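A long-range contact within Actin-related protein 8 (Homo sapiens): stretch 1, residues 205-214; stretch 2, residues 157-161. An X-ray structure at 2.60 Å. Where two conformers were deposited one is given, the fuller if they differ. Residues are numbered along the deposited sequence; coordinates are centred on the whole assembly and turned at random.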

# COMPACT_ATOMS: atom_id res chain seq x y z
N ILE A 205 -6.87 10.54 -4.58
CA ILE A 205 -5.55 10.71 -5.15
C ILE A 205 -4.52 10.86 -4.04
O ILE A 205 -4.86 11.18 -2.91
CB ILE A 205 -5.48 11.93 -6.08
CG1 ILE A 205 -5.63 13.23 -5.28
CG2 ILE A 205 -6.55 11.85 -7.12
CD1 ILE A 205 -5.41 14.45 -6.11
N PRO A 206 -3.25 10.63 -4.37
CA PRO A 206 -2.19 10.73 -3.37
C PRO A 206 -2.15 12.13 -2.76
O PRO A 206 -2.56 13.11 -3.37
CB PRO A 206 -0.91 10.51 -4.18
CG PRO A 206 -1.36 9.83 -5.47
CD PRO A 206 -2.73 10.37 -5.73
N ASP A 207 -1.66 12.19 -1.53
CA ASP A 207 -1.48 13.45 -0.82
C ASP A 207 -0.58 14.42 -1.61
O ASP A 207 -0.96 15.57 -1.83
CB ASP A 207 -0.88 13.13 0.54
CG ASP A 207 -1.07 14.25 1.52
OD1 ASP A 207 -2.14 14.90 1.47
OD2 ASP A 207 -0.14 14.49 2.32
N ILE A 208 0.60 13.95 -1.99
CA ILE A 208 1.45 14.62 -2.98
C ILE A 208 1.14 13.99 -4.34
O ILE A 208 1.45 12.82 -4.58
CB ILE A 208 2.96 14.44 -2.64
CG1 ILE A 208 3.29 15.12 -1.31
CG2 ILE A 208 3.84 15.02 -3.71
CD1 ILE A 208 4.65 14.72 -0.76
N TYR A 209 0.49 14.75 -5.21
CA TYR A 209 -0.02 14.21 -6.47
C TYR A 209 0.67 14.85 -7.66
O TYR A 209 1.31 15.87 -7.54
CB TYR A 209 -1.54 14.45 -6.60
CG TYR A 209 -1.92 15.88 -6.33
CD1 TYR A 209 -2.28 16.30 -5.05
CD2 TYR A 209 -1.85 16.83 -7.33
CE1 TYR A 209 -2.58 17.62 -4.79
CE2 TYR A 209 -2.15 18.16 -7.08
CZ TYR A 209 -2.52 18.55 -5.81
OH TYR A 209 -2.82 19.86 -5.56
N ASN A 210 0.53 14.24 -8.82
CA ASN A 210 1.08 14.80 -10.02
C ASN A 210 -0.04 15.44 -10.84
O ASN A 210 -0.93 14.73 -11.33
CB ASN A 210 1.79 13.69 -10.79
CG ASN A 210 2.31 14.15 -12.14
OD1 ASN A 210 1.63 14.89 -12.86
ND2 ASN A 210 3.51 13.71 -12.48
N LYS A 211 -0.01 16.76 -10.99
CA LYS A 211 -1.10 17.48 -11.65
C LYS A 211 -1.42 16.93 -13.03
O LYS A 211 -2.58 16.65 -13.35
CB LYS A 211 -0.80 18.97 -11.76
CG LYS A 211 -0.81 19.72 -10.43
CD LYS A 211 -0.39 21.17 -10.65
CE LYS A 211 -0.21 21.91 -9.33
NZ LYS A 211 0.84 21.30 -8.46
N GLN A 212 -0.40 16.75 -13.85
CA GLN A 212 -0.62 16.25 -15.19
C GLN A 212 -1.37 14.92 -15.20
O GLN A 212 -2.30 14.72 -15.99
CB GLN A 212 0.71 16.09 -15.92
CG GLN A 212 0.52 16.13 -17.44
CD GLN A 212 1.32 15.07 -18.16
OE1 GLN A 212 2.40 14.65 -17.71
NE2 GLN A 212 0.80 14.61 -19.30
N HIS A 213 -0.95 14.02 -14.33
CA HIS A 213 -1.50 12.67 -14.27
C HIS A 213 -2.91 12.62 -13.75
O HIS A 213 -3.73 11.85 -14.25
CB HIS A 213 -0.62 11.79 -13.40
CG HIS A 213 0.71 11.50 -14.00
ND1 HIS A 213 1.74 10.93 -13.30
CD2 HIS A 213 1.17 11.73 -15.25
CE1 HIS A 213 2.79 10.81 -14.09
NE2 HIS A 213 2.47 11.28 -15.28
N VAL A 214 -3.17 13.40 -12.71
CA VAL A 214 -4.51 13.56 -12.19
C VAL A 214 -5.41 14.11 -13.30
O VAL A 214 -6.49 13.56 -13.58
CB VAL A 214 -4.50 14.50 -11.01
CG1 VAL A 214 -5.92 14.75 -10.49
CG2 VAL A 214 -3.64 13.91 -9.94
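Stretch 2, residues 157-161: RGQLN

Short segments far apart in sequence are often joined less by backbone pairing than by one or two side chains whose rotamers carry them across the gap, with water filling what remains. The contact between residues 157-161 and 205-214 of actin-related protein 8 is a compact example, burying 244 Å² in all. The two stretches run in the same sense: Gly158 lies nearest Pro206 (CA to CA 7.3 Å), Gln159 nearest Asn210 (CA to CA 8.1 Å) and Leu160 nearest His213 (CA to CA 7.6 Å). Stretch 2 enters through Arg157 and Gly158, both at positive phi, and extends as a strand at Gln159 and Leu160; the 3.9 Å approach of Gly158 O to Pro206 CG is a packing contact.

Gln159 makes the bridge. Its CA-to-CB bond points sideways, but chi1 and chi2 both in the m well fold the chain so that its amide comes nearer stretch 1. There Gln159 NE2 donates a weak hydrogen bond to Ile208 O (3.2 Å, N-H...O angle 126°), while OE1 accepts from two waters. One, its oxygen 2.8 Å from Gln159 OE1, accepts from Asn210 N at 2.8 Å; the other, its oxygen 2.5 Å from Gln159 OE1, accepts from Leu160 N at 2.9 Å and also bonds His213 ND1 at 2.6 Å. A single amide thus serves a backbone carbonyl directly and backbone amides of both stretches through water.

The CA-to-CB bonds of Leu160 and His213 each point toward the other stretch. With Leu160 in the m,t rotamer and His213 at chi1 m, Leu160 CD1 sits over one face of the imidazole, 3.8 Å from the His213 ring centroid and 19° off its normal, a CH-pi contact. Asn210, with chi1 t, caps the helix: its OD1 accepts from His213 N at 3.1 Å, tying the cap to the residue that bears the ring.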

# COMPACT_ATOMS: atom_id res chain seq x y z
N ARG A 157 5.01 2.40 -6.54
CA ARG A 157 5.41 3.39 -5.55
C ARG A 157 4.47 4.59 -5.55
O ARG A 157 4.90 5.73 -5.38
CB ARG A 157 6.86 3.84 -5.80
CG ARG A 157 7.88 2.95 -5.09
CD ARG A 157 9.31 3.32 -5.47
NE ARG A 157 9.82 2.55 -6.60
CZ ARG A 157 9.87 1.22 -6.63
NH1 ARG A 157 9.44 0.49 -5.58
NH2 ARG A 157 10.35 0.61 -7.71
N GLY A 158 3.19 4.30 -5.78
CA GLY A 158 2.13 5.30 -5.67
C GLY A 158 2.09 6.33 -6.78
O GLY A 158 1.36 7.33 -6.69
N GLN A 159 2.87 6.11 -7.84
CA GLN A 159 2.76 6.99 -8.99
C GLN A 159 2.58 6.19 -10.27
O GLN A 159 2.73 4.97 -10.27
CB GLN A 159 3.92 8.00 -9.04
CG GLN A 159 3.94 8.98 -7.84
CD GLN A 159 2.67 9.85 -7.71
OE1 GLN A 159 1.78 9.82 -8.56
NE2 GLN A 159 2.60 10.63 -6.64
N LEU A 160 2.17 6.86 -11.34
CA LEU A 160 1.91 6.14 -12.60
C LEU A 160 3.17 5.41 -13.03
O LEU A 160 4.27 5.97 -13.00
CB LEU A 160 1.45 7.08 -13.70
CG LEU A 160 0.07 7.68 -13.49
CD1 LEU A 160 -0.47 8.18 -14.80
CD2 LEU A 160 -0.84 6.64 -12.92
N ASN A 161 3.03 4.16 -13.43
CA ASN A 161 4.22 3.37 -13.70
C ASN A 161 4.75 3.58 -15.10
O ASN A 161 4.50 2.76 -16.00
CB ASN A 161 4.00 1.88 -13.47
CG ASN A 161 5.28 1.10 -13.68
OD1 ASN A 161 6.37 1.66 -13.57
ND2 ASN A 161 5.16 -0.18 -14.01
O HOH W 1 1.61 9.71 -11.02
O HOH W 2 -0.39 11.59 -8.47